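Local atomic coordinates of pyridoxal 5'-phosphate synthase subunit PdxT (Thermus thermophilus, PDB entry 2YWD), a protein that probably hydrolyses glutamine to glutamate and ammonia, which is channelled to the partner subunit PdxS to make pyridoxal 5'-phosphate. Residues G129-V134 against E174-P179; A76-C81 against R183-L188; G101-W106 against P139-L144; E124-G129 against G147-A152. All blocks are in the same frame, centred on the assembly; numbering follows the deposited sequence.

Overall arrangement
Contacts 1 and 2 hold residues of the probable glutaminase site; contacts 3 and 4 lie farther out. Contact 2 packs helix 180-189 on strand 76-80, which leads to C81, the likely nucleophile; contact 1 holds E174, the likely charge-relay glutamate, and places the side chain of L175 about 4 Å from that of H172. The two centres lie about 13 Å apart, joined by packing between E174 and T80. Contact 4 shares G129 with contact 1, where V125 also packs on F131, and meets contact 2 through Y184 OH, 3.4 Å from L151 CD1. Contact 3 touches contact 4 where L144 CD1 lies 3.6 Å from V150 CG2; its centre is about 22 Å from that of contact 1.

Contact 1: G129-V134 against E174-P179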
# COMPACT_ATOMS: atom_id res chain seq x y z
N GLY A 129 11.40 10.12 -10.05
CA GLY A 129 11.16 11.25 -10.92
C GLY A 129 9.70 11.66 -10.86
O GLY A 129 9.02 11.39 -9.87
N SER A 130 9.21 12.30 -11.92
CA SER A 130 7.81 12.74 -11.96
C SER A 130 6.86 11.57 -12.15
O SER A 130 7.06 10.73 -13.03
CB SER A 130 7.61 13.75 -13.09
OG SER A 130 6.26 14.16 -13.17
N PHE A 131 5.82 11.50 -11.32
CA PHE A 131 4.84 10.42 -11.40
C PHE A 131 3.44 11.01 -11.24
O PHE A 131 3.20 11.84 -10.36
CB PHE A 131 5.09 9.40 -10.29
CG PHE A 131 4.33 8.11 -10.48
CD1 PHE A 131 4.86 7.08 -11.25
CD2 PHE A 131 3.07 7.94 -9.91
CE1 PHE A 131 4.14 5.89 -11.45
CE2 PHE A 131 2.34 6.76 -10.11
CZ PHE A 131 2.88 5.73 -10.88
N HIS A 132 2.51 10.57 -12.09
CA HIS A 132 1.14 11.06 -12.05
C HIS A 132 0.36 10.43 -10.90
O HIS A 132 0.09 9.23 -10.91
CB HIS A 132 0.43 10.75 -13.38
CG HIS A 132 -0.92 11.37 -13.50
ND1 HIS A 132 -1.12 12.73 -13.50
CD2 HIS A 132 -2.15 10.81 -13.61
CE1 HIS A 132 -2.41 12.99 -13.60
NE2 HIS A 132 -3.06 11.84 -13.67
N GLY A 133 -0.02 11.25 -9.92
CA GLY A 133 -0.75 10.76 -8.77
C GLY A 133 -2.26 10.86 -8.88
O GLY A 133 -2.81 11.95 -9.07
N VAL A 134 -2.94 9.72 -8.76
CA VAL A 134 -4.39 9.66 -8.83
C VAL A 134 -4.94 9.45 -7.42
O VAL A 134 -4.68 8.43 -6.78
CB VAL A 134 -4.85 8.49 -9.74
CG1 VAL A 134 -6.38 8.40 -9.74
CG2 VAL A 134 -4.34 8.72 -11.17
N GLU A 174 -1.59 2.26 -9.65
CA GLU A 174 -2.19 1.25 -10.53
C GLU A 174 -3.29 1.84 -11.41
O GLU A 174 -3.81 1.16 -12.30
CB GLU A 174 -2.75 0.08 -9.72
CG GLU A 174 -4.10 0.35 -9.04
CD GLU A 174 -4.00 1.19 -7.78
OE1 GLU A 174 -2.91 1.73 -7.49
OE2 GLU A 174 -5.02 1.30 -7.07
N LEU A 175 -3.66 3.09 -11.15
CA LEU A 175 -4.69 3.73 -11.96
C LEU A 175 -4.07 4.55 -13.08
O LEU A 175 -4.73 5.41 -13.69
CB LEU A 175 -5.61 4.60 -11.09
CG LEU A 175 -6.54 3.77 -10.20
CD1 LEU A 175 -7.52 4.69 -9.48
CD2 LEU A 175 -7.31 2.76 -11.07
N THR A 176 -2.80 4.28 -13.35
CA THR A 176 -2.06 4.92 -14.43
C THR A 176 -1.43 3.75 -15.17
O THR A 176 -1.47 2.62 -14.69
CB THR A 176 -0.91 5.83 -13.91
OG1 THR A 176 0.16 5.01 -13.42
CG2 THR A 176 -1.40 6.74 -12.79
N GLU A 177 -0.84 4.01 -16.33
CA GLU A 177 -0.20 2.94 -17.08
C GLU A 177 1.31 2.96 -16.84
O GLU A 177 2.06 2.20 -17.46
CB GLU A 177 -0.51 3.07 -18.57
CG GLU A 177 -1.99 2.91 -18.88
CD GLU A 177 -2.24 2.57 -20.33
OE1 GLU A 177 -1.69 1.55 -20.80
OE2 GLU A 177 -2.98 3.32 -21.01
N ASP A 178 1.74 3.82 -15.92
CA ASP A 178 3.16 3.97 -15.56
C ASP A 178 3.50 2.91 -14.51
O ASP A 178 3.01 2.96 -13.39
CB ASP A 178 3.38 5.37 -14.98
CG ASP A 178 4.85 5.70 -14.78
OD1 ASP A 178 5.66 4.76 -14.66
OD2 ASP A 178 5.18 6.90 -14.72
N PRO A 179 4.36 1.93 -14.86
CA PRO A 179 4.74 0.88 -13.92
C PRO A 179 6.00 1.14 -13.10
O PRO A 179 6.44 0.28 -12.35
CB PRO A 179 4.91 -0.33 -14.84
CG PRO A 179 5.62 0.30 -16.00
CD PRO A 179 4.86 1.62 -16.22
O HOH W 1 3.26 8.87 -14.36
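F131, H132 and V134, on strand 129-136 of the two-stranded antiparallel sheet, pack against the loop that leads from E174, the probable charge-relay glutamate, into helix 180-189. F131 and D178 make the closest approach. Chi1 of F131 (-167°) puts CG anti to the backbone N; the ring beyond it has CE1 3.4 Å from D178 CG, ring and carboxylate planes 41° apart. F131 CZ lies 3.8 Å from T176 OG1. Phenylalanine suits this place, since F171, P173 and L181 also border its ring. An alanine here would probably leave D178 CG and T176 OG1 without their aromatic neighbour and open a gap against P173 and L181. Over one face of the ring, toward its rim, sits water 1, which accepts from H132 N at 2.9 Å and donates to D178 OD2 at 2.8 Å. T176 divides its two branches: CG2 meets H132 O at 3.5 Å, while OG1 takes the N-H of D178 at 3.2 Å in an ST turn and bonds to P173 O. The side chains of V134 and L175 cross at about a right angle, V134 CG1 3.9 Å from L175 CD1. R180 forms a salt bridge with D178 OD2 and also bonds S130 O. The direct contacts are thus mainly van der Waals, one polar link runs through a water, and R180 probably balances the charge of D178.

Contact 2: A76-C81 against R183-L188; sequences ALFGTC and RYFLEL
F185 of helix 180-189 sets the face of its ring against F78 CB of strand 76-80 and its edge against the A76 backbone, and this is the tight part of the contact. F78 CB stands 3.4 Å from the centroid of the F185 ring and only 3° off its normal, a CH-pi contact over the face. In F185 the first torsion places CG anti to the backbone N. The two phenyl rings lie obliquely, planes 47° apart. The rim of F185 meets the strand backbone: CZ is 3.6 Å from A76 O, and CE1 is 3.4 Å from L77 O. The small A76 has its CB 3.7 Å from F185 CE1, near the rim. A42, I44 and L167, from the strands beside it, close round F185. An alanine in place of F185 would probably strip F78 CB of its aromatic cover and open a gap between helix and strand. Packing is looser toward the C-terminal end of the helix, where partly exposed L188 adds CD1 at 4.1 Å from A76 CB, and E187 on the helix's outer side lies exposed. A helix running nearly antiparallel (159°) to a central strand, across a layer of buried apolar side chains, is characteristic of the alpha/beta fold of class I glutamine amidotransferases, in which this strand ends at the nucleophile elbow, here probably that of C81.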
# COMPACT_ATOMS: atom_id res chain seq x y z
N ALA A 76 8.14 -8.11 1.44
CA ALA A 76 8.01 -6.67 1.25
C ALA A 76 6.54 -6.36 1.02
O ALA A 76 5.83 -7.15 0.41
CB ALA A 76 8.83 -6.22 0.05
N LEU A 77 6.10 -5.20 1.49
CA LEU A 77 4.71 -4.78 1.36
C LEU A 77 4.56 -3.42 0.70
O LEU A 77 5.36 -2.51 0.94
CB LEU A 77 4.06 -4.69 2.75
CG LEU A 77 4.08 -5.94 3.63
CD1 LEU A 77 3.47 -5.60 4.98
CD2 LEU A 77 3.31 -7.06 2.95
N PHE A 78 3.53 -3.28 -0.12
CA PHE A 78 3.22 -2.03 -0.80
C PHE A 78 1.72 -1.85 -0.64
O PHE A 78 0.94 -2.62 -1.19
CB PHE A 78 3.59 -2.10 -2.29
CG PHE A 78 3.37 -0.81 -3.05
CD1 PHE A 78 3.15 0.39 -2.38
CD2 PHE A 78 3.40 -0.80 -4.44
CE1 PHE A 78 2.97 1.59 -3.08
CE2 PHE A 78 3.23 0.39 -5.16
CZ PHE A 78 3.01 1.59 -4.48
N GLY A 79 1.32 -0.86 0.16
CA GLY A 79 -0.09 -0.61 0.37
C GLY A 79 -0.50 0.68 -0.32
O GLY A 79 0.17 1.70 -0.18
N THR A 80 -1.60 0.63 -1.06
CA THR A 80 -2.10 1.80 -1.77
C THR A 80 -3.51 2.11 -1.30
O THR A 80 -4.39 1.26 -1.37
CB THR A 80 -2.13 1.55 -3.30
OG1 THR A 80 -2.99 0.44 -3.60
CG2 THR A 80 -0.74 1.23 -3.81
N CYS A 81 -3.72 3.34 -0.83
CA CYS A 81 -5.04 3.77 -0.37
C CYS A 81 -5.44 2.87 0.81
O CYS A 81 -4.87 2.98 1.89
CB CYS A 81 -6.05 3.67 -1.52
SG CYS A 81 -7.77 4.16 -1.14
N ARG A 183 7.80 -1.09 -10.19
CA ARG A 183 9.14 -1.64 -10.38
C ARG A 183 10.03 -1.22 -9.20
O ARG A 183 10.83 -2.02 -8.70
CB ARG A 183 9.75 -1.15 -11.70
CG ARG A 183 11.22 -1.55 -11.91
CD ARG A 183 11.41 -3.06 -11.86
NE ARG A 183 10.93 -3.73 -13.07
CZ ARG A 183 10.81 -5.05 -13.20
NH1 ARG A 183 11.13 -5.84 -12.19
NH2 ARG A 183 10.40 -5.57 -14.34
N TYR A 184 9.88 0.02 -8.76
CA TYR A 184 10.64 0.53 -7.62
C TYR A 184 10.40 -0.40 -6.43
O TYR A 184 11.33 -0.77 -5.70
CB TYR A 184 10.19 1.95 -7.27
CG TYR A 184 10.79 2.51 -6.00
CD1 TYR A 184 12.09 3.02 -5.99
CD2 TYR A 184 10.06 2.52 -4.81
CE1 TYR A 184 12.65 3.52 -4.81
CE2 TYR A 184 10.62 3.01 -3.64
CZ TYR A 184 11.91 3.51 -3.64
OH TYR A 184 12.46 4.00 -2.47
N PHE A 185 9.14 -0.78 -6.24
CA PHE A 185 8.76 -1.68 -5.15
C PHE A 185 9.38 -3.07 -5.31
O PHE A 185 9.93 -3.63 -4.36
CB PHE A 185 7.23 -1.79 -5.06
CG PHE A 185 6.76 -2.85 -4.08
CD1 PHE A 185 7.18 -2.83 -2.76
CD2 PHE A 185 5.91 -3.86 -4.50
CE1 PHE A 185 6.76 -3.81 -1.85
CE2 PHE A 185 5.48 -4.85 -3.61
CZ PHE A 185 5.91 -4.82 -2.28
N LEU A 186 9.29 -3.62 -6.52
CA LEU A 186 9.85 -4.95 -6.75
C LEU A 186 11.36 -4.96 -6.53
O LEU A 186 11.92 -5.94 -6.04
CB LEU A 186 9.53 -5.43 -8.17
CG LEU A 186 8.04 -5.58 -8.49
CD1 LEU A 186 7.89 -6.31 -9.82
CD2 LEU A 186 7.35 -6.36 -7.37
N GLU A 187 12.02 -3.87 -6.90
CA GLU A 187 13.46 -3.76 -6.73
C GLU A 187 13.82 -3.80 -5.25
O GLU A 187 14.76 -4.50 -4.85
CB GLU A 187 13.98 -2.47 -7.37
CG GLU A 187 13.95 -2.47 -8.90
CD GLU A 187 15.10 -3.25 -9.52
OE1 GLU A 187 16.25 -2.77 -9.45
OE2 GLU A 187 14.85 -4.35 -10.08
N LEU A 188 13.09 -3.06 -4.42
CA LEU A 188 13.38 -3.05 -3.00
C LEU A 188 13.01 -4.38 -2.34
O LEU A 188 13.53 -4.73 -1.28
CB LEU A 188 12.66 -1.87 -2.31
CG LEU A 188 11.15 -1.89 -2.06
CD1 LEU A 188 10.84 -2.76 -0.84
CD2 LEU A 188 10.68 -0.46 -1.80

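Contact 3: G101-W106 against P139-L144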
# COMPACT_ATOMS: atom_id res chain seq x y z
N GLY A 101 -0.74 -2.68 10.99
CA GLY A 101 -0.11 -1.72 11.88
C GLY A 101 1.40 -1.75 12.03
O GLY A 101 1.91 -1.39 13.09
N VAL A 102 2.12 -2.16 11.00
CA VAL A 102 3.58 -2.23 11.08
C VAL A 102 4.24 -0.88 10.75
O VAL A 102 5.32 -0.57 11.24
CB VAL A 102 4.15 -3.32 10.13
CG1 VAL A 102 3.83 -2.98 8.69
CG2 VAL A 102 5.65 -3.46 10.33
N LEU A 103 3.57 -0.08 9.92
CA LEU A 103 4.11 1.22 9.52
C LEU A 103 3.92 2.25 10.63
O LEU A 103 2.80 2.49 11.09
CB LEU A 103 3.41 1.69 8.25
CG LEU A 103 3.81 3.07 7.72
CD1 LEU A 103 5.25 3.05 7.26
CD2 LEU A 103 2.88 3.46 6.57
N GLU A 104 5.02 2.87 11.07
CA GLU A 104 4.96 3.88 12.11
C GLU A 104 4.37 5.16 11.55
O GLU A 104 5.09 6.08 11.17
CB GLU A 104 6.36 4.18 12.66
CG GLU A 104 6.97 3.06 13.50
CD GLU A 104 6.16 2.75 14.74
OE1 GLU A 104 5.61 3.69 15.36
OE2 GLU A 104 6.09 1.56 15.12
N ALA A 105 3.05 5.22 11.49
CA ALA A 105 2.38 6.39 10.96
C ALA A 105 0.96 6.51 11.49
O ALA A 105 0.35 5.53 11.90
CB ALA A 105 2.35 6.31 9.44
N TRP A 106 0.46 7.74 11.50
CA TRP A 106 -0.90 8.05 11.93
C TRP A 106 -1.60 8.43 10.64
O TRP A 106 -1.22 9.41 9.99
CB TRP A 106 -0.91 9.26 12.88
CG TRP A 106 -0.59 8.94 14.30
CD1 TRP A 106 0.36 8.07 14.76
CD2 TRP A 106 -1.20 9.52 15.46
NE1 TRP A 106 0.38 8.08 16.14
CE2 TRP A 106 -0.56 8.96 16.59
CE3 TRP A 106 -2.21 10.46 15.65
CZ2 TRP A 106 -0.92 9.31 17.90
CZ3 TRP A 106 -2.56 10.82 16.95
CH2 TRP A 106 -1.91 10.24 18.06
N PRO A 139 -6.61 9.07 1.82
CA PRO A 139 -6.35 9.19 3.25
C PRO A 139 -5.19 10.18 3.40
O PRO A 139 -4.50 10.49 2.43
CB PRO A 139 -5.96 7.77 3.65
CG PRO A 139 -5.22 7.30 2.44
CD PRO A 139 -6.12 7.77 1.31
N VAL A 140 -4.98 10.66 4.61
CA VAL A 140 -3.90 11.60 4.86
C VAL A 140 -2.93 11.06 5.90
O VAL A 140 -3.34 10.50 6.92
CB VAL A 140 -4.48 12.95 5.35
CG1 VAL A 140 -3.35 13.90 5.78
CG2 VAL A 140 -5.31 13.59 4.23
N PHE A 141 -1.64 11.19 5.62
CA PHE A 141 -0.61 10.76 6.55
C PHE A 141 -0.45 11.93 7.53
O PHE A 141 0.18 12.93 7.19
CB PHE A 141 0.71 10.52 5.81
CG PHE A 141 0.73 9.26 4.99
CD1 PHE A 141 0.81 8.02 5.60
CD2 PHE A 141 0.69 9.33 3.60
CE1 PHE A 141 0.86 6.85 4.83
CE2 PHE A 141 0.74 8.17 2.82
CZ PHE A 141 0.82 6.93 3.44
N ARG A 142 -1.03 11.81 8.72
CA ARG A 142 -0.97 12.88 9.70
C ARG A 142 0.37 13.01 10.43
O ARG A 142 0.90 14.11 10.57
CB ARG A 142 -2.10 12.73 10.72
CG ARG A 142 -3.50 12.96 10.14
CD ARG A 142 -3.66 14.38 9.61
NE ARG A 142 -5.06 14.69 9.29
CZ ARG A 142 -5.48 15.85 8.82
NH1 ARG A 142 -4.62 16.84 8.59
NH2 ARG A 142 -6.78 16.03 8.56
N ARG A 143 0.91 11.88 10.89
CA ARG A 143 2.21 11.90 11.57
C ARG A 143 3.02 10.70 11.13
O ARG A 143 2.46 9.65 10.81
CB ARG A 143 2.04 11.86 13.09
CG ARG A 143 1.15 12.96 13.65
CD ARG A 143 1.45 13.21 15.12
NE ARG A 143 1.44 11.98 15.91
CZ ARG A 143 1.70 11.94 17.21
NH1 ARG A 143 1.99 13.06 17.87
NH2 ARG A 143 1.68 10.78 17.86
N LEU A 144 4.34 10.85 11.12
CA LEU A 144 5.24 9.77 10.72
C LEU A 144 6.34 9.56 11.76
O LEU A 144 6.87 10.52 12.31
CB LEU A 144 5.88 10.10 9.37
CG LEU A 144 4.92 10.36 8.20
CD1 LEU A 144 5.72 10.72 6.95
CD2 LEU A 144 4.07 9.12 7.95
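W106 and R143 lie side by side and point the same way from a pair of antiparallel strands, making a cation-pi contact. R143 CZ is 3.9 Å from the centroid of the six-membered ring of W106, 17° off its normal. A bend at chi3 (-51°) brings R143 NE above the indole, 3.6 Å from W106 CD2, while the guanidinium plane is tilted 56° to the ring. Backbone bonds set the two residues opposite each other. W106 N gives its hydrogen to R143 O at 2.9 Å, and W106 O takes that of R142 N at 2.7 Å, nearly along the C=O axis; a weak bond from R143 N reaches the same oxygen. R142 and R143 therefore both face W106, which makes a classic beta bulge. On the face of A105 and L144, the small A105 lets L144 CD2 come to 3.6 Å from its CB; nearby, L103 CD2 lies 4.3 Å from F141 CE1. Further out, V161 packs on F141 and L144, A168 touches L103 and F141, and E108 forms a salt bridge with R142 NE, the end of that side chain leading away from the contact. The two faces thus differ in chemistry: largely buried hydrocarbon joins this small sheet to strands 157-163 and 166-169, whereas on the exposed side the positive charge of R143 is probably stabilised by the pi electrons of W106.

Contact 4: E124-G129 against G147-A152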
# COMPACT_ATOMS: atom_id res chain seq x y z
N GLU A 124 6.59 14.52 -7.50
CA GLU A 124 8.02 14.30 -7.64
C GLU A 124 8.41 13.21 -6.66
O GLU A 124 8.34 13.40 -5.45
CB GLU A 124 8.79 15.59 -7.34
CG GLU A 124 8.84 16.54 -8.51
CD GLU A 124 9.40 15.87 -9.76
OE1 GLU A 124 10.53 15.34 -9.69
OE2 GLU A 124 8.71 15.87 -10.80
N VAL A 125 8.80 12.06 -7.20
CA VAL A 125 9.19 10.92 -6.38
C VAL A 125 10.70 10.79 -6.33
O VAL A 125 11.37 10.73 -7.36
CB VAL A 125 8.59 9.61 -6.94
CG1 VAL A 125 9.00 8.43 -6.08
CG2 VAL A 125 7.07 9.73 -7.00
N GLU A 126 11.24 10.76 -5.11
CA GLU A 126 12.68 10.65 -4.93
C GLU A 126 13.24 9.41 -5.62
O GLU A 126 12.76 8.29 -5.40
CB GLU A 126 13.02 10.61 -3.44
CG GLU A 126 14.51 10.49 -3.15
CD GLU A 126 14.81 10.37 -1.66
OE1 GLU A 126 14.25 9.45 -1.02
OE2 GLU A 126 15.60 11.18 -1.14
N GLY A 127 14.26 9.62 -6.45
CA GLY A 127 14.89 8.52 -7.16
C GLY A 127 14.16 8.11 -8.42
O GLY A 127 14.78 7.71 -9.40
N LEU A 128 12.84 8.22 -8.40
CA LEU A 128 12.03 7.83 -9.55
C LEU A 128 11.83 8.96 -10.55
O LEU A 128 12.06 8.79 -11.74
CB LEU A 128 10.68 7.31 -9.07
CG LEU A 128 9.83 6.54 -10.09
CD1 LEU A 128 10.61 5.33 -10.59
CD2 LEU A 128 8.53 6.09 -9.43
N GLY A 129 11.40 10.12 -10.05
CA GLY A 129 11.16 11.25 -10.92
C GLY A 129 9.70 11.66 -10.86
O GLY A 129 9.02 11.39 -9.87
N GLY A 147 11.75 6.70 11.91
CA GLY A 147 12.35 5.78 10.94
C GLY A 147 11.63 5.71 9.60
O GLY A 147 11.89 4.80 8.81
N VAL A 148 10.73 6.65 9.35
CA VAL A 148 9.98 6.66 8.09
C VAL A 148 10.51 7.69 7.11
O VAL A 148 10.72 8.86 7.46
CB VAL A 148 8.48 6.93 8.35
CG1 VAL A 148 7.71 6.86 7.04
CG2 VAL A 148 7.94 5.92 9.34
N GLU A 149 10.72 7.26 5.87
CA GLU A 149 11.23 8.14 4.83
C GLU A 149 10.11 8.65 3.92
O GLU A 149 9.24 7.88 3.51
CB GLU A 149 12.29 7.38 4.01
CG GLU A 149 12.81 8.11 2.79
CD GLU A 149 13.97 7.38 2.14
OE1 GLU A 149 13.87 6.14 1.97
OE2 GLU A 149 14.97 8.04 1.78
N VAL A 150 10.13 9.94 3.62
CA VAL A 150 9.12 10.52 2.73
C VAL A 150 9.70 10.55 1.32
O VAL A 150 10.68 11.26 1.07
CB VAL A 150 8.74 11.95 3.16
CG1 VAL A 150 7.73 12.54 2.17
CG2 VAL A 150 8.15 11.94 4.56
N LEU A 151 9.11 9.79 0.41
CA LEU A 151 9.60 9.72 -0.96
C LEU A 151 8.89 10.69 -1.91
O LEU A 151 9.38 10.97 -3.00
CB LEU A 151 9.45 8.29 -1.49
CG LEU A 151 10.21 7.22 -0.71
CD1 LEU A 151 9.89 5.85 -1.28
CD2 LEU A 151 11.71 7.50 -0.80
N ALA A 152 7.73 11.19 -1.49
CA ALA A 152 6.97 12.13 -2.32
C ALA A 152 5.97 12.92 -1.49
O ALA A 152 5.41 12.42 -0.52
CB ALA A 152 6.24 11.37 -3.44
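E126 and E149 both carry CG anti to the backbone N, with chi1 at 180° and 174°, and both chains are extended beyond it. The two side chains cross at about a right angle with their carboxylates close together. E126 OE1 and E149 OE2 come within 3.2 Å, two acceptors without a hydrogen bond between them, and this closeness probably raises the affinity of one of them for a proton. L151 also crosses E126 at about a right angle, its CD2 3.2 Å from E126 OE1. The backbones are joined as well: E126 N donates to L151 O at 2.8 Å, nearly straight at 172° and in the carbonyl plane. That oxygen also receives a CA-H...O contact from V125 CA at 3.4 Å. The bond links the turn of the hairpin formed by strands 118-125 and 129-136 to strand 149-154, an outermost strand of the large mixed sheet. Classic beta bulges mark both partners: L128 and G129 face V125 in the hairpin, and L151 and A152 face L160 of the neighbouring strand. G127 and G129 take backbone angles at which a CB would collide with the previous carbonyl O. A152 is compact enough for its CB to sit 3.5 Å from E124 O and 4.0 Å from V125 CG2. L160 packs on both V125 and A152, and Y184 of helix 180-189 touches L151.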